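Local coordinates for Chains: A (Unidentified, PDB 6ZM9), which acts as a phage-encoded lyase that cleaves S-adenosyl methionine, holding S-methyl-5'-thioadenosine, probably its product, between the subunits of a trimer, at residues 9-14 and 85-90; 33-38 and 100-105; 44-49 and 78-83; 109-112 and 118-121. All blocks are in the same frame, centred on the assembly; numbering follows the deposited sequence.

Contact 1: 9-14 and 85-90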
loop_
_atom_site.group_PDB
_atom_site.type_symbol
_atom_site.label_atom_id
_atom_site.label_comp_id
_atom_site.label_asym_id
_atom_site.label_seq_id
_atom_site.Cartn_x
_atom_site.Cartn_y
_atom_site.Cartn_z
ATOM N N GLY A 9 5.124 -3.232 20.370
ATOM C CA GLY A 9 5.722 -4.283 19.589
ATOM C C GLY A 9 5.715 -4.044 18.107
ATOM O O GLY A 9 6.163 -4.906 17.345
ATOM N N GLY A 10 5.199 -2.901 17.678
ATOM C CA GLY A 10 5.204 -2.560 16.274
ATOM C C GLY A 10 4.228 -3.370 15.455
ATOM O O GLY A 10 4.580 -3.841 14.376
ATOM N N PHE A 11 2.994 -3.522 15.926
ATOM C CA PHE A 11 1.999 -4.274 15.180
ATOM C C PHE A 11 1.283 -3.428 14.141
ATOM O O PHE A 11 1.016 -2.238 14.356
ATOM C CB PHE A 11 0.992 -4.923 16.121
ATOM C CG PHE A 11 1.625 -5.874 17.065
ATOM C CD1 PHE A 11 2.217 -7.032 16.594
ATOM C CD2 PHE A 11 1.708 -5.577 18.410
ATOM C CE1 PHE A 11 2.853 -7.902 17.469
ATOM C CE2 PHE A 11 2.335 -6.449 19.297
ATOM C CZ PHE A 11 2.915 -7.605 18.821
ATOM N N SER A 12 0.976 -4.060 13.018
ATOM C CA SER A 12 0.142 -3.460 11.998
ATOM C C SER A 12 -0.625 -4.563 11.290
ATOM O O SER A 12 -0.332 -5.751 11.443
ATOM C CB SER A 12 0.978 -2.662 11.005
ATOM O OG SER A 12 1.824 -3.504 10.245
ATOM N N ALA A 13 -1.624 -4.158 10.508
ATOM C CA ALA A 13 -2.428 -5.113 9.775
ATOM C C ALA A 13 -2.896 -4.508 8.465
ATOM O O ALA A 13 -2.968 -3.289 8.304
ATOM C CB ALA A 13 -3.675 -5.522 10.565
ATOM N N ARG A 14 -3.212 -5.393 7.525
ATOM C CA ARG A 14 -3.877 -5.046 6.276
ATOM C C ARG A 14 -5.072 -5.977 6.115
ATOM O O ARG A 14 -4.959 -7.186 6.334
ATOM C CB ARG A 14 -2.951 -5.245 5.067
ATOM C CG ARG A 14 -1.705 -4.404 5.065
ATOM C CD ARG A 14 -1.147 -4.256 3.645
ATOM N NE ARG A 14 -0.605 -5.503 3.107
ATOM C CZ ARG A 14 -0.202 -5.667 1.850
ATOM N NH1 ARG A 14 -0.287 -4.671 0.976
ATOM N NH2 ARG A 14 0.284 -6.838 1.464
ATOM N N GLU A 85 -1.478 -10.738 21.222
ATOM C CA GLU A 85 -2.743 -11.470 21.264
ATOM C C GLU A 85 -3.935 -10.526 21.195
ATOM O O GLU A 85 -4.925 -10.809 20.511
ATOM C CB GLU A 85 -2.783 -12.322 22.541
ATOM C CG GLU A 85 -4.175 -12.788 22.971
ATOM C CD GLU A 85 -4.156 -13.641 24.233
ATOM O OE1 GLU A 85 -3.093 -14.209 24.563
ATOM O OE2 GLU A 85 -5.210 -13.741 24.901
ATOM N N ASP A 86 -3.855 -9.396 21.896
ATOM C CA ASP A 86 -4.939 -8.390 21.907
ATOM C C ASP A 86 -5.103 -7.797 20.502
ATOM O O ASP A 86 -6.212 -7.782 19.994
ATOM C CB ASP A 86 -4.660 -7.303 22.932
ATOM C CG ASP A 86 -5.851 -6.405 23.156
ATOM O OD1 ASP A 86 -6.939 -6.774 22.730
ATOM O OD2 ASP A 86 -5.678 -5.359 23.761
ATOM N N PHE A 87 -4.026 -7.321 19.900
ATOM C CA PHE A 87 -4.116 -6.756 18.560
ATOM C C PHE A 87 -4.617 -7.789 17.564
ATOM O O PHE A 87 -5.507 -7.506 16.746
ATOM C CB PHE A 87 -2.750 -6.229 18.134
ATOM C CG PHE A 87 -2.743 -5.594 16.769
ATOM C CD1 PHE A 87 -3.194 -4.306 16.602
ATOM C CD2 PHE A 87 -2.316 -6.292 15.666
ATOM C CE1 PHE A 87 -3.217 -3.718 15.354
ATOM C CE2 PHE A 87 -2.311 -5.696 14.412
ATOM C CZ PHE A 87 -2.774 -4.406 14.261
ATOM N N THR A 88 -4.020 -8.977 17.576
ATOM C CA THR A 88 -4.394 -10.007 16.612
ATOM C C THR A 88 -5.866 -10.363 16.752
ATOM O O THR A 88 -6.583 -10.494 15.754
ATOM C CB THR A 88 -3.507 -11.239 16.809
ATOM O OG1 THR A 88 -2.142 -10.900 16.519
ATOM C CG2 THR A 88 -3.949 -12.369 15.897
ATOM N N GLY A 89 -6.334 -10.534 17.985
ATOM C CA GLY A 89 -7.722 -10.903 18.178
ATOM C C GLY A 89 -8.686 -9.832 17.704
ATOM O O GLY A 89 -9.726 -10.141 17.117
ATOM N N LYS A 90 -8.366 -8.564 17.965
ATOM C CA LYS A 90 -9.253 -7.487 17.543
ATOM C C LYS A 90 -9.267 -7.346 16.025
ATOM O O LYS A 90 -10.320 -7.086 15.436
ATOM C CB LYS A 90 -8.866 -6.181 18.233
ATOM C CG LYS A 90 -9.281 -6.161 19.722
ATOM C CD LYS A 90 -8.872 -4.875 20.382
ATOM C CE LYS A 90 -9.579 -4.669 21.718
ATOM N NZ LYS A 90 -9.610 -5.919 22.520
#
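Phe87 of helix 84-101 reaches to the start of strand 11-21, where it meets Phe11, Ser12 and Ala13. Its CG is anti to the backbone N (chi1 -179°), which carries the ring toward the strand. Going outward, CG lies 3.8 Å from Phe11 CB, and CD2 comes nearest to that same methylene, at 3.6 Å. Phe11 CB thus sits over one face of the ring in a CH-pi contact, only 19° off the ring normal. Further out the backbone takes over: CE2 stands 3.6 Å from Ser12 O, which approaches at the ring edge. At the tip, CZ packs on Ala13 CB at 4.0 Å. Near CE1, Asp78 packs over the same face of the ring as Phe11 CB. The Phe11 ring turns off toward Lys84 and Glu113; its plane stays nearly parallel to that of Phe87, but the rings are slid apart, centroids 5.8 Å apart. No hydrogen bond crosses this buried contact. Over these short segments, strand 11-14 and helix 85-90 run 13° from parallel, their axes 9.4 Å apart. This is the helix-on-sheet layer of a ferredoxin-like fold, with helix 84-101 crossing over strand 11-21 to join the strands on either side of it.

Contact 2: 33-38 and 100-105. With PRO (proline), chain E.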
loop_
_atom_site.group_PDB
_atom_site.type_symbol
_atom_site.label_atom_id
_atom_site.label_comp_id
_atom_site.label_asym_id
_atom_site.label_seq_id
_atom_site.Cartn_x
_atom_site.Cartn_y
_atom_site.Cartn_z
ATOM N N VAL A 33 -15.500 2.297 5.425
ATOM C CA VAL A 33 -14.997 3.255 6.416
ATOM C C VAL A 33 -15.946 3.327 7.604
ATOM O O VAL A 33 -15.548 3.174 8.763
ATOM C CB VAL A 33 -14.794 4.642 5.782
ATOM C CG1 VAL A 33 -14.413 5.677 6.840
ATOM C CG2 VAL A 33 -13.708 4.602 4.694
ATOM N N LYS A 34 -17.222 3.597 7.324
ATOM C CA LYS A 34 -18.188 3.776 8.400
ATOM C C LYS A 34 -18.359 2.500 9.215
ATOM O O LYS A 34 -18.467 2.554 10.447
ATOM C CB LYS A 34 -19.522 4.237 7.816
ATOM C CG LYS A 34 -19.541 5.652 7.228
ATOM C CD LYS A 34 -20.909 5.955 6.611
ATOM C CE LYS A 34 -20.933 7.284 5.913
ATOM N NZ LYS A 34 -20.607 8.352 6.882
ATOM N N ASP A 35 -18.437 1.347 8.552
ATOM C CA ASP A 35 -18.642 0.095 9.275
ATOM C C ASP A 35 -17.430 -0.227 10.140
ATOM O O ASP A 35 -17.588 -0.702 11.276
ATOM C CB ASP A 35 -18.955 -1.038 8.295
ATOM C CG ASP A 35 -19.637 -2.218 8.950
ATOM O OD1 ASP A 35 -20.588 -2.003 9.719
ATOM O OD2 ASP A 35 -19.227 -3.362 8.670
ATOM N N THR A 36 -16.218 0.025 9.623
ATOM C CA THR A 36 -15.006 -0.220 10.396
ATOM C C THR A 36 -14.969 0.660 11.641
ATOM O O THR A 36 -14.615 0.185 12.727
ATOM C CB THR A 36 -13.769 0.003 9.521
ATOM O OG1 THR A 36 -13.755 -0.945 8.445
ATOM C CG2 THR A 36 -12.488 -0.164 10.317
ATOM N N ILE A 37 -15.315 1.944 11.507
ATOM C CA ILE A 37 -15.344 2.831 12.670
ATOM C C ILE A 37 -16.288 2.274 13.726
ATOM O O ILE A 37 -15.965 2.225 14.919
ATOM C CB ILE A 37 -15.755 4.260 12.265
ATOM C CG1 ILE A 37 -14.673 4.943 11.436
ATOM C CG2 ILE A 37 -16.105 5.090 13.527
ATOM C CD1 ILE A 37 -15.148 6.217 10.775
ATOM N N ALA A 38 -17.480 1.854 13.297
ATOM C CA ALA A 38 -18.481 1.352 14.227
ATOM C C ALA A 38 -18.012 0.089 14.936
ATOM O O ALA A 38 -18.193 -0.050 16.146
ATOM C CB ALA A 38 -19.784 1.097 13.464
ATOM N N GLU A 100 -19.080 -10.690 7.109
ATOM C CA GLU A 100 -20.526 -10.820 7.240
ATOM C C GLU A 100 -21.236 -9.571 6.730
ATOM O O GLU A 100 -22.215 -9.651 5.980
ATOM C CB GLU A 100 -20.887 -11.037 8.708
ATOM C CG GLU A 100 -22.397 -10.942 8.940
ATOM C CD GLU A 100 -22.839 -11.153 10.378
ATOM O OE1 GLU A 100 -22.175 -11.903 11.113
ATOM O OE2 GLU A 100 -23.877 -10.582 10.790
ATOM N N ASP A 101 -20.770 -8.396 7.162
ATOM C CA ASP A 101 -21.511 -7.171 6.901
ATOM C C ASP A 101 -21.585 -6.872 5.412
ATOM O O ASP A 101 -22.544 -6.241 4.951
ATOM C CB ASP A 101 -20.866 -5.992 7.627
ATOM C CG ASP A 101 -20.925 -6.127 9.144
ATOM O OD1 ASP A 101 -21.469 -7.131 9.657
ATOM O OD2 ASP A 101 -20.392 -5.229 9.818
ATOM N N PHE A 102 -20.566 -7.273 4.657
ATOM C CA PHE A 102 -20.519 -7.038 3.220
ATOM C C PHE A 102 -20.813 -8.296 2.416
ATOM O O PHE A 102 -20.658 -8.288 1.195
ATOM C CB PHE A 102 -19.228 -6.306 2.860
ATOM C CG PHE A 102 -19.194 -4.926 3.447
ATOM C CD1 PHE A 102 -19.987 -3.929 2.913
ATOM C CD2 PHE A 102 -18.500 -4.658 4.611
ATOM C CE1 PHE A 102 -20.029 -2.674 3.479
ATOM C CE2 PHE A 102 -18.547 -3.386 5.191
ATOM C CZ PHE A 102 -19.308 -2.400 4.619
ATOM N N LYS A 103 -21.324 -9.340 3.069
ATOM C CA LYS A 103 -21.837 -10.524 2.380
ATOM C C LYS A 103 -20.772 -11.165 1.498
ATOM O O LYS A 103 -21.062 -11.641 0.395
ATOM C CB LYS A 103 -23.101 -10.206 1.581
ATOM C CG LYS A 103 -24.228 -9.662 2.432
ATOM C CD LYS A 103 -25.456 -9.413 1.572
ATOM C CE LYS A 103 -26.643 -8.916 2.344
ATOM N NZ LYS A 103 -27.781 -8.701 1.398
ATOM N N GLN A 104 -19.535 -11.181 1.992
ATOM C CA GLN A 104 -18.394 -11.609 1.193
ATOM C C GLN A 104 -18.076 -13.091 1.343
ATOM O O GLN A 104 -18.224 -13.680 2.413
ATOM C CB GLN A 104 -17.150 -10.807 1.591
ATOM C CG GLN A 104 -17.289 -9.331 1.307
ATOM C CD GLN A 104 -17.363 -9.075 -0.169
ATOM O OE1 GLN A 104 -16.398 -9.310 -0.894
ATOM N NE2 GLN A 104 -18.508 -8.605 -0.633
ATOM N N GLU A 105 -17.561 -13.671 0.258
ATOM C CA GLU A 105 -17.088 -15.049 0.305
ATOM C C GLU A 105 -15.802 -15.159 1.111
ATOM O O GLU A 105 -15.608 -16.130 1.854
ATOM C CB GLU A 105 -16.854 -15.621 -1.092
ATOM C CG GLU A 105 -16.553 -17.111 -1.020
ATOM C CD GLU A 105 -16.262 -17.746 -2.357
ATOM O OE1 GLU A 105 -15.333 -17.304 -3.062
ATOM O OE2 GLU A 105 -16.960 -18.718 -2.685
HETATM N N PRO E . -16.220 -9.895 -3.515
HETATM C CA PRO E . -17.018 -10.902 -4.214
HETATM C C PRO E . -17.843 -11.775 -3.285
HETATM O O PRO E . -18.903 -12.282 -3.676
HETATM C CB PRO E . -15.951 -11.762 -4.887
HETATM C CG PRO E . -14.697 -11.513 -4.023
HETATM C CD PRO E . -14.971 -10.480 -3.011
HETATM O OXT PRO E . -17.445 -12.008 -2.145
#
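Asp35, midway along helix 29-43, meets Asp101 and Phe102 where a Schellman motif closes helix 84-101 and the chain turns into the proline pocket. Lys103, with positive phi, is the C-prime residue of that motif. Asp35 has CG anti to its N (chi1 -160°), carrying the carboxylate toward the end of helix 84-101. There Asp35 OD2 lies 2.5 Å from Asp101 OD2, the two carboxylate planes being 59° apart. The same Asp35 OD2 is 3.5 Å from Phe102 CE2, and Asp35 CB packs 3.9 Å from Phe102 CZ. The ring of Phe102 also makes an edge-to-face pair with Tyr27.

Beyond the turn, Gln104 NE2 gives a straight hydrogen bond to Phe102 O (2.8 Å, 174°), reaching it from above the carbonyl plane, and another to Asn20 O. With the amide held by both, Gln104 OE1 lies close to the proline N, while Glu105 N donates to the proline OXT at 2.9 Å. Glu69 OE1, Gly22 N and Asn20 O also bond to the ligand. Asp101 OD1 also has Glu97 OE2 close by; with so much negative charge gathered, one of the Asp35 and Asp101 carboxyls is probably protonated.

Contact 3: 44-49 and 78-83. With NA (sodium ion), chain D; MTA (5'-deoxy-5'-methylthioadenosine), chain F.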
loop_
_atom_site.group_PDB
_atom_site.type_symbol
_atom_site.label_atom_id
_atom_site.label_comp_id
_atom_site.label_asym_id
_atom_site.label_seq_id
_atom_site.Cartn_x
_atom_site.Cartn_y
_atom_site.Cartn_z
ATOM N N GLY A 44 -13.772 -0.903 21.743
ATOM C CA GLY A 44 -13.138 -0.012 22.682
ATOM C C GLY A 44 -11.774 0.475 22.266
ATOM O O GLY A 44 -11.069 1.045 23.103
ATOM N N ILE A 45 -11.382 0.277 20.977
ATOM C CA ILE A 45 -10.055 0.578 20.430
ATOM C C ILE A 45 -10.118 1.856 19.614
ATOM O O ILE A 45 -11.174 2.232 19.093
ATOM C CB ILE A 45 -9.593 -0.637 19.591
ATOM C CG1 ILE A 45 -8.104 -0.602 19.228
ATOM C CG2 ILE A 45 -10.333 -0.718 18.281
ATOM C CD1 ILE A 45 -7.561 -1.927 18.653
ATOM N N LEU A 46 -8.986 2.554 19.508
ATOM C CA LEU A 46 -8.935 3.718 18.629
ATOM C C LEU A 46 -9.202 3.273 17.195
ATOM O O LEU A 46 -8.561 2.326 16.719
ATOM C CB LEU A 46 -7.561 4.376 18.695
ATOM C CG LEU A 46 -7.420 5.419 19.797
ATOM C CD1 LEU A 46 -5.975 5.854 19.835
ATOM C CD2 LEU A 46 -8.321 6.614 19.577
ATOM N N PRO A 47 -10.123 3.919 16.474
ATOM C CA PRO A 47 -10.467 3.426 15.132
ATOM C C PRO A 47 -9.503 3.843 14.036
ATOM O O PRO A 47 -9.642 3.350 12.900
ATOM C CB PRO A 47 -11.853 4.027 14.874
ATOM C CG PRO A 47 -11.964 5.172 15.757
ATOM C CD PRO A 47 -11.056 4.960 16.936
ATOM N N ASP A 48 -8.551 4.719 14.360
ATOM C CA ASP A 48 -7.669 5.346 13.387
ATOM C C ASP A 48 -7.084 4.326 12.418
ATOM O O ASP A 48 -6.593 3.261 12.816
ATOM C CB ASP A 48 -6.537 6.061 14.146
ATOM C CG ASP A 48 -7.039 7.136 15.118
ATOM O OD1 ASP A 48 -8.181 7.042 15.618
ATOM O OD2 ASP A 48 -6.253 8.085 15.373
ATOM N N ALA A 49 -7.127 4.666 11.128
ATOM C CA ALA A 49 -6.771 3.730 10.067
ATOM C C ALA A 49 -6.763 4.468 8.733
ATOM O O ALA A 49 -7.233 5.606 8.634
ATOM C CB ALA A 49 -7.774 2.576 10.005
ATOM N N ASP A 78 -0.870 0.005 14.792
ATOM C CA ASP A 78 -1.260 0.064 16.199
ATOM C C ASP A 78 -0.535 1.234 16.853
ATOM O O ASP A 78 0.696 1.230 16.921
ATOM C CB ASP A 78 -0.882 -1.239 16.908
ATOM C CG ASP A 78 -1.196 -1.216 18.395
ATOM O OD1 ASP A 78 -2.105 -0.450 18.788
ATOM O OD2 ASP A 78 -0.540 -1.973 19.169
ATOM N N LEU A 79 -1.288 2.231 17.326
ATOM C CA LEU A 79 -0.728 3.359 18.058
ATOM C C LEU A 79 -0.937 3.255 19.566
ATOM O O LEU A 79 -0.549 4.178 20.288
ATOM C CB LEU A 79 -1.343 4.686 17.558
ATOM C CG LEU A 79 -1.220 4.969 16.064
ATOM C CD1 LEU A 79 -1.760 6.319 15.621
ATOM C CD2 LEU A 79 0.223 4.892 15.612
ATOM N N GLU A 80 -1.532 2.163 20.057
ATOM C CA GLU A 80 -1.870 2.039 21.468
ATOM C C GLU A 80 -1.008 1.039 22.222
ATOM O O GLU A 80 -1.263 0.796 23.409
ATOM C CB GLU A 80 -3.330 1.609 21.627
ATOM C CG GLU A 80 -4.319 2.585 21.059
ATOM C CD GLU A 80 -5.736 2.191 21.395
ATOM O OE1 GLU A 80 -6.287 2.719 22.379
ATOM O OE2 GLU A 80 -6.295 1.331 20.696
ATOM N N GLY A 81 -0.029 0.426 21.565
ATOM C CA GLY A 81 0.865 -0.502 22.226
ATOM C C GLY A 81 0.171 -1.719 22.793
ATOM O O GLY A 81 0.396 -2.087 23.952
ATOM N N LEU A 82 -0.669 -2.360 21.989
ATOM C CA LEU A 82 -1.379 -3.541 22.435
ATOM C C LEU A 82 -0.447 -4.746 22.420
ATOM O O LEU A 82 0.577 -4.771 21.734
ATOM C CB LEU A 82 -2.565 -3.831 21.519
ATOM C CG LEU A 82 -3.612 -2.721 21.345
ATOM C CD1 LEU A 82 -4.744 -3.236 20.433
ATOM C CD2 LEU A 82 -4.124 -2.229 22.688
ATOM N N SER A 83 -0.826 -5.757 23.188
ATOM C CA SER A 83 -0.132 -7.022 23.115
ATOM C C SER A 83 -0.414 -7.692 21.776
ATOM O O SER A 83 -1.410 -7.402 21.101
ATOM C CB SER A 83 -0.605 -7.942 24.240
ATOM O OG SER A 83 -1.930 -8.408 23.989
HETATM NA NA NA D . -3.677 8.027 14.593
HETATM C CS MTA F . -1.839 11.072 11.054
HETATM S "S5'" MTA F . -3.416 11.610 10.475
HETATM C "C5'" MTA F . -3.173 11.522 8.692
HETATM C "C4'" MTA F . -3.567 10.211 8.041
HETATM O "O4'" MTA F . -2.793 9.148 8.621
HETATM C "C2'" MTA F . -4.908 8.267 7.916
HETATM O "O2'" MTA F . -4.914 8.088 6.509
HETATM C "C3'" MTA F . -5.021 9.768 8.198
HETATM O "O3'" MTA F . -5.909 10.434 7.317
HETATM C "C1'" MTA F . -3.527 7.936 8.504
HETATM N N9 MTA F . -3.596 7.301 9.811
HETATM C C8 MTA F . -3.710 7.890 11.045
HETATM N N7 MTA F . -3.644 7.052 12.053
HETATM C C5 MTA F . -3.480 5.817 11.438
HETATM C C6 MTA F . -3.265 4.521 11.948
HETATM N N6 MTA F . -3.173 4.230 13.253
HETATM N N1 MTA F . -3.090 3.517 11.052
HETATM C C2 MTA F . -3.122 3.805 9.745
HETATM N N3 MTA F . -3.292 4.984 9.153
HETATM C C4 MTA F . -3.466 5.960 10.058
HETATM O O HOH W 1 -2.147 9.323 16.478
#
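Glu80, Leu46 and Ile45 carry this contact between two loops. Glu80 stretches out beyond CG (chi2 -173°) and brings its carboxylate up to the 44-49 backbone, where OE2 accepts a hydrogen bond from Leu46 N (3.2 Å, 164°). The donor arrives from well above the carboxylate plane. Tight against the same oxygen is Ile45 CG1, only 3.0 Å from Glu80 OE2. Leu46 packs along the Glu80 chain, its CD1 3.9 Å from Glu80 CG, and Ile45 CD1 goes on to pack against Leu82 CD1 at 3.6 Å. The turn that presents Glu80 and Leu82 is tied by Asp78: OD1 takes Glu80 N in an Asx turn, and OD2 accepts from Leu82 N (2.8 Å) on its syn lone pair.

A few residues along, Asp48 OD2 binds the sodium ion at 2.7 Å, and the ion is also held by N7 of the methylthioadenosine and a water. Glu69 and Ser71 of the third subunit bind the same nucleoside. The 44-49 loop leads from helix 29-43 into strand 49-59, and the 78-83 loop from strand 66-77 into helix 84-101, so the contact joins a helix-to-strand loop to a strand-to-helix loop, with Leu46 also packing on Thr59 of the third subunit.

Contact 4: 109-112 and 118-121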
loop_
_atom_site.group_PDB
_atom_site.type_symbol
_atom_site.label_atom_id
_atom_site.label_comp_id
_atom_site.label_asym_id
_atom_site.label_seq_id
_atom_site.Cartn_x
_atom_site.Cartn_y
_atom_site.Cartn_z
ATOM N N VAL A 109 -6.765 -11.109 5.712
ATOM C CA VAL A 109 -6.173 -10.364 6.817
ATOM C C VAL A 109 -4.695 -10.728 6.896
ATOM O O VAL A 109 -4.337 -11.913 6.911
ATOM C CB VAL A 109 -6.868 -10.698 8.149
ATOM C CG1 VAL A 109 -6.146 -10.023 9.304
ATOM C CG2 VAL A 109 -8.311 -10.285 8.116
ATOM N N GLU A 110 -3.839 -9.719 6.963
ATOM C CA GLU A 110 -2.408 -9.908 7.162
ATOM C C GLU A 110 -2.018 -9.174 8.437
ATOM O O GLU A 110 -2.343 -7.994 8.592
ATOM C CB GLU A 110 -1.639 -9.344 5.963
ATOM C CG GLU A 110 -0.154 -9.627 5.976
ATOM C CD GLU A 110 0.568 -9.046 4.767
ATOM O OE1 GLU A 110 0.654 -9.731 3.721
ATOM O OE2 GLU A 110 1.049 -7.895 4.868
ATOM N N ILE A 111 -1.310 -9.862 9.336
ATOM C CA ILE A 111 -0.810 -9.280 10.582
ATOM C C ILE A 111 0.707 -9.193 10.482
ATOM O O ILE A 111 1.361 -10.192 10.157
ATOM C CB ILE A 111 -1.144 -10.167 11.796
ATOM C CG1 ILE A 111 -2.640 -10.431 11.904
ATOM C CG2 ILE A 111 -0.569 -9.552 13.065
ATOM C CD1 ILE A 111 -3.407 -9.232 12.084
ATOM N N GLN A 112 1.261 -8.030 10.806
ATOM C CA GLN A 112 2.696 -7.811 10.789
ATOM C C GLN A 112 3.196 -7.365 12.155
ATOM O O GLN A 112 2.466 -6.761 12.947
ATOM C CB GLN A 112 3.068 -6.745 9.748
ATOM C CG GLN A 112 2.716 -7.158 8.329
ATOM C CD GLN A 112 3.052 -6.095 7.325
ATOM O OE1 GLN A 112 3.961 -5.289 7.537
ATOM N NE2 GLN A 112 2.320 -6.078 6.217
ATOM N N GLN A 118 3.371 -12.099 10.447
ATOM C CA GLN A 118 3.151 -13.134 11.441
ATOM C C GLN A 118 2.128 -14.153 10.968
ATOM O O GLN A 118 2.267 -15.345 11.261
ATOM C CB GLN A 118 2.673 -12.490 12.742
ATOM C CG GLN A 118 3.637 -11.451 13.261
ATOM C CD GLN A 118 5.002 -12.042 13.502
ATOM O OE1 GLN A 118 5.167 -12.936 14.339
ATOM N NE2 GLN A 118 5.992 -11.567 12.752
ATOM N N ASP A 119 1.102 -13.696 10.250
ATOM C CA ASP A 119 0.022 -14.555 9.805
ATOM C C ASP A 119 -0.653 -13.889 8.606
ATOM O O ASP A 119 -0.833 -12.669 8.592
ATOM C CB ASP A 119 -1.056 -14.753 10.896
ATOM C CG ASP A 119 -0.490 -14.938 12.322
ATOM O OD1 ASP A 119 -0.182 -16.099 12.691
ATOM O OD2 ASP A 119 -0.440 -13.941 13.095
ATOM N N VAL A 120 -1.041 -14.693 7.617
ATOM C CA VAL A 120 -1.991 -14.280 6.596
ATOM C C VAL A 120 -3.158 -15.244 6.709
ATOM O O VAL A 120 -2.953 -16.464 6.719
ATOM C CB VAL A 120 -1.416 -14.344 5.174
ATOM C CG1 VAL A 120 -2.464 -13.922 4.160
ATOM C CG2 VAL A 120 -0.237 -13.462 5.039
ATOM N N TYR A 121 -4.359 -14.700 6.827
ATOM C CA TYR A 121 -5.564 -15.479 6.993
ATOM C C TYR A 121 -6.506 -15.174 5.849
ATOM O O TYR A 121 -6.638 -14.017 5.436
ATOM C CB TYR A 121 -6.340 -15.088 8.288
ATOM C CG TYR A 121 -5.539 -15.150 9.548
ATOM C CD1 TYR A 121 -5.363 -16.349 10.213
ATOM C CD2 TYR A 121 -4.970 -14.009 10.083
ATOM C CE1 TYR A 121 -4.620 -16.423 11.378
ATOM C CE2 TYR A 121 -4.217 -14.070 11.243
ATOM C CZ TYR A 121 -4.046 -15.279 11.895
ATOM O OH TYR A 121 -3.306 -15.358 13.055
#
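Val109 and Tyr121 form an antiparallel hydrogen-bonded pair, with Val109 N donating to Tyr121 O (2.9 Å) and Tyr121 N to Val109 O (2.8 Å). Glu110 and Val120 make the non-hydrogen-bonded pair that follows. At Ile111 the register slips: Ile111 N bonds to Asp119 O, while Ile111 O accepts from Gln118 N at 2.8 Å with a more bent N-H angle (157°). Gln118 and Asp119 therefore both face Ile111, a classic beta bulge. The side-chain amide of Gln118 is used outside the pair, its OE1 taking a hydrogen bond from Lys84 NZ.

Along the first strand, in one of its two conformers, Gln112 NE2 makes a bent bond to Glu110 OE2, and Arg14 adds a long, weak ion pair to that oxygen. Glu110 CG, anti to the backbone N (chi1 -173°), packs on Val120 CG2, 3.9 Å away, on the sheet face these two share. On the other face Tyr121, with CG beside its backbone N (chi1 -55°), leans back over the partner strand: Ile111 CG1 meets the ring edge 4.0 Å from CE2, and Val109 CG1 is 4.2 Å from CD2. Val109 and Ile111 also press on Val91 of helix 84-101, which covers this face. The hairpin of strands 106-113 and 116-124 joins strand 11-21 through Glu110 and Gln112, and at Tyr121 the sheet continues into the second subunit.

In the fold
Contact 1 is the buried one, apolar packing of helix on sheet, whereas contact 3 lies at the surface and relies on a carboxylate gripping a loop backbone. Contacts 2 and 4 are partly buried: the first brings two acids together between the middle of helix 29-43 and the end of helix 84-101, the second is backbone pairing. Helix 84-101 serves contact 1 near its start and contact 2 at its end. Contacts 1 and 4 meet on neighbouring strands 11-21 and 106-113, and contact 3 touches contact 1 through Asp78. Contact 3 meets the third subunit and contact 4 the second; segments of contacts 2 and 3 run on into ligand sites through Gln104, Glu105 and Asp48.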